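Local coordinates for glutaryl-CoA dehydrogenase (Mycobacterium smegmatis, PDB 3SF6), which is a flavoprotein of the acyl-CoA dehydrogenase family and forms a four-chain assembly that carries dihydroflavine-adenine dinucleotide in this model, at residues 22-27 with 306-311; 79-84 with 119-124; 88-93 with 324-329. All coordinates share one frame; numbering follows the deposited sequence. Where two conformers were deposited one is given.

Contact 1 (22-27 with 306-311)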
ATOM      1  N   ASP A  22      11.240 -14.797 -19.215  1.00 11.65           N
ATOM      2  CA  ASP A  22      12.559 -14.612 -19.802  1.00 12.73           C
ATOM      3  C   ASP A  22      13.367 -13.632 -18.963  1.00 12.25           C
ATOM      4  O   ASP A  22      14.552 -13.883 -18.665  1.00 12.12           O
ATOM      5  CB  ASP A  22      12.420 -14.091 -21.228  1.00 14.15           C
ATOM      6  CG  ASP A  22      13.753 -13.906 -21.892  1.00 21.16           C
ATOM      7  OD1 ASP A  22      14.386 -14.920 -22.271  1.00 31.13           O
ATOM      8  OD2 ASP A  22      14.162 -12.764 -22.041  1.00 28.23           O
ATOM      9  N   LEU A  23      12.714 -12.539 -18.545  1.00 11.66           N
ATOM     10  CA  LEU A  23      13.387 -11.526 -17.742  1.00 12.24           C
ATOM     11  C   LEU A  23      13.795 -12.110 -16.389  1.00 12.51           C
ATOM     12  O   LEU A  23      14.931 -11.865 -15.925  1.00 12.99           O
ATOM     13  CB  LEU A  23      12.508 -10.270 -17.578  1.00 11.85           C
ATOM     14  CG  LEU A  23      13.128  -9.112 -16.818  1.00 13.29           C
ATOM     15  CD1 LEU A  23      14.315  -8.577 -17.537  1.00 11.97           C
ATOM     16  CD2 LEU A  23      12.084  -7.960 -16.640  1.00 14.18           C
ATOM     17  N   ILE A  24      12.919 -12.902 -15.776  1.00 12.75           N
ATOM     18  CA  ILE A  24      13.219 -13.543 -14.481  1.00 13.15           C
ATOM     19  C   ILE A  24      14.284 -14.623 -14.644  1.00 14.73           C
ATOM     20  O   ILE A  24      15.199 -14.724 -13.795  1.00 17.12           O
ATOM     21  CB  ILE A  24      11.951 -14.056 -13.806  1.00 12.79           C
ATOM     22  CG1 ILE A  24      11.057 -12.872 -13.447  1.00 14.48           C
ATOM     23  CG2 ILE A  24      12.279 -14.864 -12.531  1.00 15.48           C
ATOM     24  CD1 ILE A  24       9.583 -13.236 -13.351  1.00 16.96           C
ATOM     25  N   GLY A  25      14.253 -15.339 -15.768  1.00 13.54           N
ATOM     26  CA  GLY A  25      15.156 -16.450 -16.081  1.00 14.44           C
ATOM     27  C   GLY A  25      14.749 -17.758 -15.431  1.00 15.58           C
ATOM     28  O   GLY A  25      15.538 -18.376 -14.711  1.00 19.49           O
ATOM     29  N   ILE A  26      13.521 -18.191 -15.659  1.00 13.24           N
ATOM     30  CA  ILE A  26      12.976 -19.355 -14.969  1.00 13.35           C
ATOM     31  C   ILE A  26      13.498 -20.681 -15.475  1.00 12.99           C
ATOM     32  O   ILE A  26      13.860 -21.542 -14.675  1.00 13.76           O
ATOM     33  CB  ILE A  26      11.441 -19.292 -15.009  1.00 12.98           C
ATOM     34  CG1 ILE A  26      11.015 -18.129 -14.101  1.00 13.92           C
ATOM     35  CG2 ILE A  26      10.836 -20.673 -14.631  1.00 15.34           C
ATOM     36  CD1 ILE A  26       9.510 -17.856 -14.051  1.00 15.90           C
ATOM     37  N   ASN A  27      13.578 -20.875 -16.798  1.00 12.38           N
ATOM     38  CA  ASN A  27      13.982 -22.187 -17.309  1.00 13.64           C
ATOM     39  C   ASN A  27      15.336 -22.640 -16.824  1.00 13.30           C
ATOM     40  O   ASN A  27      15.555 -23.826 -16.612  1.00 13.32           O
ATOM     41  CB  ASN A  27      13.950 -22.198 -18.846  1.00 14.07           C
ATOM     42  CG  ASN A  27      12.571 -22.331 -19.390  1.00 15.76           C
ATOM     43  OD1 ASN A  27      11.645 -22.790 -18.709  1.00 16.79           O
ATOM     44  ND2 ASN A  27      12.413 -21.984 -20.677  1.00 19.00           N
ATOM     45  N   ASP A 306       6.036  -3.496 -11.380  1.00  4.53           N
ATOM     46  CA  ASP A 306       5.588  -3.970 -10.076  1.00  4.62           C
ATOM     47  C   ASP A 306       5.001  -5.388 -10.143  1.00  5.40           C
ATOM     48  O   ASP A 306       5.310  -6.236  -9.275  1.00  5.42           O
ATOM     49  CB  ASP A 306       4.572  -3.006  -9.475  1.00  5.39           C
ATOM     50  CG  ASP A 306       5.162  -1.656  -9.049  1.00  6.74           C
ATOM     51  OD1 ASP A 306       6.402  -1.490  -8.958  1.00  8.18           O
ATOM     52  OD2 ASP A 306       4.324  -0.771  -8.699  1.00  9.93           O
ATOM     53  N   MET A 307       4.148  -5.638 -11.122  1.00  4.39           N
ATOM     54  CA  MET A 307       3.570  -6.957 -11.297  1.00  4.75           C
ATOM     55  C   MET A 307       4.634  -7.998 -11.588  1.00  5.55           C
ATOM     56  O   MET A 307       4.585  -9.100 -11.041  1.00  5.66           O
ATOM     57  CB  MET A 307       2.498  -6.964 -12.378  1.00  4.51           C
ATOM     58  CG  MET A 307       1.262  -6.179 -12.049  1.00  5.50           C
ATOM     59  SD  MET A 307      -0.063  -6.381 -13.285  1.00  7.47           S
ATOM     60  CE  MET A 307       0.636  -5.517 -14.687  1.00  6.83           C
ATOM     61  N   THR A 308       5.581  -7.670 -12.460  1.00  4.56           N
ATOM     62  CA  THR A 308       6.626  -8.620 -12.828  1.00  4.47           C
ATOM     63  C   THR A 308       7.492  -8.957 -11.604  1.00  4.47           C
ATOM     64  O   THR A 308       7.863 -10.117 -11.386  1.00  4.91           O
ATOM     65  CB  THR A 308       7.487  -8.044 -13.934  1.00  5.25           C
ATOM     66  OG1 THR A 308       6.687  -7.882 -15.114  1.00  6.91           O
ATOM     67  CG2 THR A 308       8.687  -8.964 -14.294  1.00  5.70           C
ATOM     68  N   LEU A 309       7.757  -7.940 -10.795  1.00  5.28           N
ATOM     69  CA  LEU A 309       8.512  -8.162  -9.551  1.00  5.06           C
ATOM     70  C   LEU A 309       7.787  -9.124  -8.641  1.00  4.75           C
ATOM     71  O   LEU A 309       8.404 -10.025  -8.069  1.00  4.80           O
ATOM     72  CB  LEU A 309       8.813  -6.845  -8.813  1.00  6.35           C
ATOM     73  CG  LEU A 309      10.140  -6.173  -9.072  1.00  7.71           C
ATOM     74  CD1 LEU A 309      10.137  -4.857  -8.279  1.00  9.50           C
ATOM     75  CD2 LEU A 309      11.297  -7.077  -8.662  1.00  7.92           C
ATOM     76  N   GLU A 310       6.494  -8.930  -8.418  1.00  4.62           N
ATOM     77  CA  GLU A 310       5.811  -9.789  -7.443  1.00  4.71           C
ATOM     78  C   GLU A 310       5.630 -11.185  -8.009  1.00  5.51           C
ATOM     79  O   GLU A 310       5.704 -12.171  -7.253  1.00  4.91           O
ATOM     80  CB  GLU A 310       4.502  -9.205  -6.932  1.00  5.65           C
ATOM     81  CG  GLU A 310       4.672  -7.906  -6.135  1.00  5.60           C
ATOM     82  CD  GLU A 310       5.639  -8.011  -4.977  1.00  9.45           C
ATOM     83  OE1 GLU A 310       5.699  -9.050  -4.301  1.00  7.62           O
ATOM     84  OE2 GLU A 310       6.394  -7.043  -4.731  1.00  8.85           O
ATOM     85  N   TYR A 311       5.387 -11.291  -9.316  1.00  4.81           N
ATOM     86  CA  TYR A 311       5.357 -12.618  -9.940  1.00  5.05           C
ATOM     87  C   TYR A 311       6.687 -13.333  -9.787  1.00  4.79           C
ATOM     88  O   TYR A 311       6.759 -14.508  -9.364  1.00  4.11           O
ATOM     89  CB  TYR A 311       4.940 -12.488 -11.413  1.00  4.93           C
ATOM     90  CG  TYR A 311       5.154 -13.735 -12.215  1.00  5.49           C
ATOM     91  CD1 TYR A 311       4.396 -14.871 -11.953  1.00  5.17           C
ATOM     92  CD2 TYR A 311       6.044 -13.755 -13.269  1.00  5.01           C
ATOM     93  CE1 TYR A 311       4.594 -16.048 -12.705  1.00  5.92           C
ATOM     94  CE2 TYR A 311       6.253 -14.925 -14.000  1.00  5.61           C
ATOM     95  CZ  TYR A 311       5.514 -16.040 -13.725  1.00  5.46           C
ATOM     96  OH  TYR A 311       5.680 -17.171 -14.507  1.00  7.45           O
TER
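The ring of Y311 reaches across from 306-311 on helix 298-327, and two isoleucine tips meet it obliquely. Its CG lies anti to the backbone N (chi1 168°), which swings the ring out toward 22-27 although its CB does not point there. I24 crosses the tyrosine obliquely. Its CD1 sits 3.6 Å from CD2 of Y311 and touches CE2 as well. I26 comes in at about a right angle further along the ring, with its CD1 3.9 Å from OH of Y311. In both isoleucines CG1 stands anti to the carbonyl carbon, and chi2 extends the chain so that CD1 does the touching. One turn before Y311, T308 offers its methyl: CD2 of L23 lies 4.2 Å from CG2 of T308. The hydroxyl of T308 is turned back to L304 O of its own helix. The hydroxyl of Y311 bonds to OD1 of D21, so the ring is held at its far end by the helix it packs on. G25, with positive phi, is the C-prime residue of a Schellman motif that ends helix 20-24. I24 and I26, on either side of G25 in sequence, meet the same tyrosine. The contact is buried and apolar. It lays the short N-terminal helix 20-24 on the long C-terminal-domain helix 298-327. Y311 also packs on helices 252-286 and 332-357, and H320 of the second subunit bonds to I24 O.

Contact 2 (79-84 with 119-124)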
ATOM      1  N   MET A  79      -0.817 -36.410  -8.508  1.00  8.75           N
ATOM      2  CA  MET A  79       0.520 -36.255  -9.097  1.00  8.80           C
ATOM      3  C   MET A  79       1.690 -36.421  -8.138  1.00  9.00           C
ATOM      4  O   MET A  79       2.738 -36.966  -8.537  1.00 10.37           O
ATOM      5  CB  MET A  79       0.650 -34.887  -9.777  1.00  8.93           C
ATOM      6  CG  MET A  79      -0.137 -34.765 -11.054  1.00  9.28           C
ATOM      7  SD  MET A  79       0.040 -33.170 -11.874  1.00 12.96           S
ATOM      8  CE  MET A  79      -1.154 -32.153 -10.979  1.00 11.79           C
ATOM      9  N   HIS A  80       1.536 -35.930  -6.896  1.00  9.67           N
ATOM     10  CA  HIS A  80       2.618 -35.929  -5.957  1.00 10.47           C
ATOM     11  C   HIS A  80       2.604 -37.171  -5.068  1.00 10.81           C
ATOM     12  O   HIS A  80       3.501 -37.339  -4.236  1.00 14.58           O
ATOM     13  CB  HIS A  80       2.606 -34.663  -5.081  1.00 10.64           C
ATOM     14  CG  HIS A  80       3.840 -34.517  -4.255  1.00 11.89           C
ATOM     15  ND1 HIS A  80       3.812 -34.538  -2.871  1.00 12.65           N
ATOM     16  CD2 HIS A  80       5.147 -34.424  -4.605  1.00 12.34           C
ATOM     17  CE1 HIS A  80       5.048 -34.450  -2.412  1.00 12.30           C
ATOM     18  NE2 HIS A  80       5.878 -34.373  -3.439  1.00 12.55           N
ATOM     19  N   LEU A  81       1.651 -38.081  -5.286  1.00  9.71           N
ATOM     20  CA  LEU A  81       1.555 -39.304  -4.484  1.00 10.09           C
ATOM     21  C   LEU A  81       2.282 -40.413  -5.198  1.00 11.36           C
ATOM     22  O   LEU A  81       2.407 -40.380  -6.430  1.00 10.94           O
ATOM     23  CB  LEU A  81       0.090 -39.715  -4.282  1.00  9.73           C
ATOM     24  CG  LEU A  81      -0.774 -38.705  -3.552  1.00  9.51           C
ATOM     25  CD1 LEU A  81      -2.265 -39.137  -3.501  1.00  7.91           C
ATOM     26  CD2 LEU A  81      -0.264 -38.432  -2.127  1.00 12.70           C
ATOM     27  N   LYS A  82       2.724 -41.388  -4.422  1.00 11.67           N
ATOM     28  CA  LYS A  82       3.431 -42.556  -4.948  0.50 13.04           C
ATOM     29  C   LYS A  82       2.536 -43.798  -4.943  1.00 12.55           C
ATOM     30  O   LYS A  82       1.798 -44.059  -3.992  1.00 13.51           O
ATOM     31  CB  LYS A  82       4.701 -42.795  -4.142  0.50 14.58           C
ATOM     32  CG  LYS A  82       5.796 -41.763  -4.497  0.50 17.62           C
ATOM     33  CD  LYS A  82       7.091 -41.990  -3.784  0.50 22.59           C
ATOM     34  CE  LYS A  82       8.147 -40.993  -4.229  0.50 24.74           C
ATOM     35  NZ  LYS A  82       7.691 -39.577  -4.089  0.50 24.76           N
ATOM     36  N   GLY A  83       2.602 -44.561  -6.020  1.00 11.93           N
ATOM     37  CA  GLY A  83       1.858 -45.813  -6.097  1.00 11.68           C
ATOM     38  C   GLY A  83       0.423 -45.636  -6.589  1.00 11.89           C
ATOM     39  O   GLY A  83      -0.012 -44.520  -6.893  1.00 10.27           O
ATOM     40  N   TYR A  84      -0.291 -46.766  -6.709  1.00 12.89           N
ATOM     41  CA  TYR A  84      -1.745 -46.745  -7.045  1.00 13.40           C
ATOM     42  C   TYR A  84      -2.084 -46.068  -8.378  1.00 15.28           C
ATOM     43  O   TYR A  84      -3.187 -45.505  -8.525  1.00 16.90           O
ATOM     44  CB  TYR A  84      -2.543 -46.112  -5.891  1.00 13.61           C
ATOM     45  CG  TYR A  84      -2.193 -46.696  -4.552  1.00 14.12           C
ATOM     46  CD1 TYR A  84      -2.767 -47.889  -4.108  1.00 12.28           C
ATOM     47  CD2 TYR A  84      -1.238 -46.083  -3.729  1.00 14.58           C
ATOM     48  CE1 TYR A  84      -2.407 -48.447  -2.866  1.00 14.18           C
ATOM     49  CE2 TYR A  84      -0.885 -46.626  -2.517  1.00 14.47           C
ATOM     50  CZ  TYR A  84      -1.443 -47.808  -2.086  1.00 15.46           C
ATOM     51  OH  TYR A  84      -1.083 -48.379  -0.864  1.00 18.35           O
ATOM     52  N   ALA A 119      -8.251 -35.510  -0.650  1.00  7.35           N
ATOM     53  CA  ALA A 119      -8.983 -36.789  -0.509  1.00  6.91           C
ATOM     54  C   ALA A 119      -8.068 -38.003  -0.687  1.00  6.56           C
ATOM     55  O   ALA A 119      -7.919 -38.824   0.250  1.00  6.30           O
ATOM     56  CB  ALA A 119     -10.194 -36.858  -1.453  1.00  7.87           C
ATOM     57  N   MET A 120      -7.345 -38.090  -1.809  1.00  6.16           N
ATOM     58  CA  MET A 120      -6.399 -39.209  -1.970  1.00  6.95           C
ATOM     59  C   MET A 120      -5.291 -39.204  -0.911  1.00  6.69           C
ATOM     60  O   MET A 120      -4.928 -40.252  -0.342  1.00  7.21           O
ATOM     61  CB  MET A 120      -5.801 -39.235  -3.381  1.00  7.52           C
ATOM     62  CG  MET A 120      -6.778 -39.635  -4.457  1.00  8.06           C
ATOM     63  SD  MET A 120      -6.126 -39.352  -6.144  1.00  8.04           S
ATOM     64  CE  MET A 120      -5.053 -40.787  -6.275  1.00  9.69           C
ATOM     65  N   TYR A 121      -4.718 -38.036  -0.664  1.00  7.21           N
ATOM     66  CA  TYR A 121      -3.657 -37.916   0.336  1.00  7.75           C
ATOM     67  C   TYR A 121      -4.117 -38.450   1.693  1.00  7.46           C
ATOM     68  O   TYR A 121      -3.379 -39.177   2.361  1.00  7.20           O
ATOM     69  CB  TYR A 121      -3.196 -36.479   0.475  1.00  5.96           C
ATOM     70  CG  TYR A 121      -2.069 -36.343   1.490  1.00  7.15           C
ATOM     71  CD1 TYR A 121      -0.738 -36.492   1.126  1.00 14.06           C
ATOM     72  CD2 TYR A 121      -2.350 -36.060   2.803  1.00  8.55           C
ATOM     73  CE1 TYR A 121       0.297 -36.363   2.079  1.00 17.73           C
ATOM     74  CE2 TYR A 121      -1.336 -35.946   3.754  1.00  8.13           C
ATOM     75  CZ  TYR A 121      -0.038 -36.104   3.389  1.00 14.72           C
ATOM     76  OH  TYR A 121       0.911 -35.957   4.365  1.00 19.48           O
ATOM     77  N   ALA A 122      -5.327 -38.068   2.118  1.00  6.42           N
ATOM     78  CA  ALA A 122      -5.831 -38.522   3.405  1.00  6.82           C
ATOM     79  C   ALA A 122      -5.854 -40.055   3.488  1.00  7.82           C
ATOM     80  O   ALA A 122      -5.458 -40.649   4.497  1.00  7.44           O
ATOM     81  CB  ALA A 122      -7.245 -37.947   3.699  1.00  6.49           C
ATOM     82  N   ILE A 123      -6.376 -40.680   2.443  1.00  6.98           N
ATOM     83  CA  ILE A 123      -6.461 -42.146   2.354  1.00  8.10           C
ATOM     84  C   ILE A 123      -5.045 -42.754   2.301  1.00  8.15           C
ATOM     85  O   ILE A 123      -4.733 -43.719   2.997  1.00  8.92           O
ATOM     86  CB  ILE A 123      -7.340 -42.558   1.157  1.00  8.12           C
ATOM     87  CG1 ILE A 123      -8.800 -42.136   1.393  1.00  9.63           C
ATOM     88  CG2 ILE A 123      -7.273 -44.084   0.956  1.00  8.60           C
ATOM     89  CD1 ILE A 123      -9.715 -42.260   0.129  1.00 10.00           C
ATOM     90  N   HIS A 124      -4.183 -42.163   1.472  1.00  8.01           N
ATOM     91  CA  HIS A 124      -2.788 -42.612   1.317  1.00  8.86           C
ATOM     92  C   HIS A 124      -2.043 -42.556   2.655  1.00  9.26           C
ATOM     93  O   HIS A 124      -1.254 -43.476   2.981  1.00  9.97           O
ATOM     94  CB  HIS A 124      -2.119 -41.764   0.246  1.00  9.27           C
ATOM     95  CG  HIS A 124      -0.874 -42.345  -0.340  1.00 11.91           C
ATOM     96  ND1 HIS A 124       0.330 -42.359   0.344  1.00 16.68           N
ATOM     97  CD2 HIS A 124      -0.609 -42.814  -1.587  1.00 12.18           C
ATOM     98  CE1 HIS A 124       1.263 -42.896  -0.436  1.00 19.84           C
ATOM     99  NE2 HIS A 124       0.724 -43.179  -1.614  1.00 15.30           N
TER
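L81 leads the first segment into the contact, its CB pointing at helix 106-126. Its CG is anti to the carbonyl carbon (chi1 -61°), and the two methyls divide the work. CD1 presses on the base of M120, 3.5 Å from its CB. CD2 meets the edge of the Y121 ring, 3.8 Å from CD1 of Y121. The same CD2 also stands over one face of the H124 imidazole, toward the rim. K82 contributes its carbonyl, while its side chain leads away. NE2 of H124 donates to K82 O over 2.8 Å, at an N-H...O angle of 166°. The bond is short and nearly straight. The oxygen lies in the ring plane of H124 and NE2 in the carbonyl plane, which helps fix the imidazole rotation. G83, with positive phi, leads on to Y84, which brings its ring up to H124. CE2 of Y84 lies 3.9 Å from NE2 of H124, and the planes are steeply inclined, at 81°. The contact ties the loop between helices 64-73 and 91-104 to helix 106-126, all in the N-terminal domain. Y84 packs on helix 129-140. Y121 packs on helix 252-286, where its OH bonds R256.

Contact 3 (88-93 with 324-329); sequences GMSAVA and QKDAGE
The carboxylate of D326 grips two successive backbone N-H groups at the start of helix 91-104. A91 N donates to OD1 of D326 over 2.8 Å, and OD1 accepts through its syn lone pair. V92 N donates to OD2 of D326 over 3.2 Å, and this N-H comes from above the carboxylate plane. Both bonds are close to straight, at 165° and 164°. Both oxygens are engaged, which should hold the carboxylate against rotation. D326 reaches the site with CG anti to the carbonyl carbon (chi1 -77°). The methyl of A91 also belongs to this first shell. Its CB lies 3.3 Å from OD1 of D326 and 3.8 Å from CG of K325. One methyl of V92, CG2, packs 3.6 Å from OD2 of D326.

The helix start has its own cap. S90 is the N-cap residue, and its OG accepts from A93 N over 3.0 Å. S90 and D326 thus share out the N-H groups of the first turn. A carboxylate at a helix N-terminus would be expected to be stabilised by the helix dipole. On the other side, D326 belongs to the last turn of helix 298-327, which ends in a Schellman motif at G328. The contact joins the N-terminal helical domain to the C-terminal one of the acyl-CoA dehydrogenase fold.

Further out, K325 runs extended past A91 and bends only near its tip. Its NZ forms a salt bridge with E260, and its charge also makes a cation-pi contact with F263. V92 packs on L319 and R323 of helix 298-327, and on E34 of helix 32-49.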
ATOM      1  N   GLY A  88       3.830 -39.924  -8.968  1.00 10.70           N
ATOM      2  CA  GLY A  88       5.009 -39.911  -8.105  1.00 10.06           C
ATOM      3  C   GLY A  88       6.033 -38.861  -8.464  1.00 10.86           C
ATOM      4  O   GLY A  88       7.255 -39.081  -8.322  1.00 12.36           O
ATOM      5  N   MET A  89       5.573 -37.720  -8.954  1.00 10.28           N
ATOM      6  CA  MET A  89       6.512 -36.696  -9.380  1.00 10.92           C
ATOM      7  C   MET A  89       7.055 -35.895  -8.173  1.00  9.80           C
ATOM      8  O   MET A  89       6.551 -35.968  -7.050  1.00  9.79           O
ATOM      9  CB  MET A  89       5.927 -35.775 -10.451  1.00 13.67           C
ATOM     10  CG  MET A  89       4.895 -34.846 -10.001  1.00 11.61           C
ATOM     11  SD  MET A  89       4.149 -33.825 -11.340  1.00 10.57           S
ATOM     12  CE  MET A  89       3.389 -34.932 -12.463  1.00 13.64           C
ATOM     13  N   SER A  90       8.102 -35.130  -8.413  1.00  8.51           N
ATOM     14  CA  SER A  90       8.690 -34.312  -7.325  1.00  7.69           C
ATOM     15  C   SER A  90       7.785 -33.188  -6.931  1.00  7.98           C
ATOM     16  O   SER A  90       6.846 -32.853  -7.654  1.00  8.34           O
ATOM     17  CB  SER A  90      10.025 -33.729  -7.760  1.00  7.83           C
ATOM     18  OG  SER A  90       9.848 -32.709  -8.765  1.00  7.66           O
ATOM     19  N   ALA A  91       8.093 -32.585  -5.762  1.00  8.36           N
ATOM     20  CA  ALA A  91       7.339 -31.429  -5.290  1.00  7.48           C
ATOM     21  C   ALA A  91       7.446 -30.295  -6.284  1.00  7.48           C
ATOM     22  O   ALA A  91       6.446 -29.642  -6.576  1.00  6.96           O
ATOM     23  CB  ALA A  91       7.855 -30.973  -3.914  1.00  6.93           C
ATOM     24  N   VAL A  92       8.648 -30.033  -6.789  1.00  7.44           N
ATOM     25  CA  VAL A  92       8.808 -28.961  -7.776  1.00  5.95           C
ATOM     26  C   VAL A  92       7.996 -29.242  -9.055  1.00  6.46           C
ATOM     27  O   VAL A  92       7.324 -28.343  -9.580  1.00  6.96           O
ATOM     28  CB  VAL A  92      10.287 -28.691  -8.058  1.00  7.44           C
ATOM     29  CG1 VAL A  92      10.472 -27.708  -9.261  1.00  7.72           C
ATOM     30  CG2 VAL A  92      10.967 -28.083  -6.780  1.00  5.56           C
ATOM     31  N   ALA A  93       8.059 -30.472  -9.569  1.00  6.69           N
ATOM     32  CA  ALA A  93       7.296 -30.776 -10.813  1.00  7.02           C
ATOM     33  C   ALA A  93       5.782 -30.653 -10.582  1.00  7.43           C
ATOM     34  O   ALA A  93       5.035 -30.101 -11.421  1.00  7.88           O
ATOM     35  CB  ALA A  93       7.646 -32.169 -11.326  1.00  7.34           C
ATOM     36  N   GLN A 324      12.984 -27.260  -0.896  1.00  6.71           N
ATOM     37  CA  GLN A 324      13.045 -27.684   0.497  1.00  9.27           C
ATOM     38  C   GLN A 324      12.192 -28.937   0.722  1.00  9.28           C
ATOM     39  O   GLN A 324      12.601 -29.874   1.421  1.00  9.74           O
ATOM     40  CB  GLN A 324      12.584 -26.568   1.444  1.00 10.74           C
ATOM     41  CG  GLN A 324      13.547 -25.379   1.568  1.00 13.52           C
ATOM     42  CD  GLN A 324      12.990 -24.275   2.480  1.00 17.58           C
ATOM     43  OE1 GLN A 324      11.829 -23.829   2.355  1.00 17.97           O
ATOM     44  NE2 GLN A 324      13.821 -23.820   3.391  1.00 19.66           N
ATOM     45  N   LYS A 325      10.999 -28.934   0.129  1.00  8.35           N
ATOM     46  CA  LYS A 325      10.069 -30.053   0.281  1.00  8.80           C
ATOM     47  C   LYS A 325      10.676 -31.354  -0.257  1.00  8.94           C
ATOM     48  O   LYS A 325      10.546 -32.402   0.384  1.00  9.39           O
ATOM     49  CB  LYS A 325       8.731 -29.723  -0.371  1.00  9.05           C
ATOM     50  CG  LYS A 325       7.558 -30.712  -0.101  1.00 11.05           C
ATOM     51  CD  LYS A 325       6.214 -30.107  -0.515  1.00 10.83           C
ATOM     52  CE  LYS A 325       5.056 -31.153  -0.547  1.00 13.28           C
ATOM     53  NZ  LYS A 325       4.693 -31.575   0.750  1.00 15.45           N
ATOM     54  N   ASP A 326      11.349 -31.285  -1.410  1.00  8.16           N
ATOM     55  CA  ASP A 326      11.988 -32.460  -1.992  1.00  8.66           C
ATOM     56  C   ASP A 326      13.161 -32.932  -1.148  1.00 10.91           C
ATOM     57  O   ASP A 326      13.448 -34.133  -1.077  1.00 11.83           O
ATOM     58  CB  ASP A 326      12.407 -32.181  -3.451  1.00  8.73           C
ATOM     59  CG  ASP A 326      11.216 -32.236  -4.409  1.00  8.87           C
ATOM     60  OD1 ASP A 326      10.340 -33.129  -4.240  1.00 10.85           O
ATOM     61  OD2 ASP A 326      11.205 -31.399  -5.336  1.00  9.38           O
ATOM     62  N   ALA A 327      13.807 -31.991  -0.471  1.00 11.59           N
ATOM     63  CA  ALA A 327      14.942 -32.295   0.407  1.00 15.31           C
ATOM     64  C   ALA A 327      14.504 -32.775   1.792  1.00 17.39           C
ATOM     65  O   ALA A 327      15.334 -33.342   2.552  1.00 20.83           O
ATOM     66  CB  ALA A 327      15.857 -31.085   0.513  1.00 15.28           C
ATOM     67  N   GLY A 328      13.219 -32.637   2.105  1.00 19.39           N
ATOM     68  CA  GLY A 328      12.590 -33.119   3.365  1.00 21.11           C
ATOM     69  C   GLY A 328      12.615 -32.092   4.472  1.00 23.04           C
ATOM     70  O   GLY A 328      12.459 -32.418   5.666  1.00 26.28           O
ATOM     71  N   GLU A 329      12.795 -30.847   4.075  1.00 26.51           N
ATOM     72  CA  GLU A 329      13.100 -29.754   4.958  1.00 26.16           C
ATOM     73  C   GLU A 329      11.940 -28.765   5.109  1.00 24.13           C
ATOM     74  O   GLU A 329      12.217 -27.624   5.555  1.00 26.33           O
ATOM     75  CB  GLU A 329      14.325 -28.991   4.403  1.00 25.69           C
TER

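Contacts 2 and 3 are neighbours, with centres 15 Å apart. They touch directly, 79-80 against 89-91: M79 O lies 3.0 Å from M89 N, a probable hydrogen bond, and CD2 of H80 packs against M89 O. Contacts 1 and 3 both use helix 298-327, but their nearest atoms are about 9 Å apart. Contact 1 is well separated from contact 2, about 17 Å at the nearest atoms. In sequence contact 2 is nested within the loop closed by contact 1, while contact 3 crosses both. The side chain of Y121 in contact 2 remains about 13 Å from the bound dihydroflavine-adenine dinucleotide.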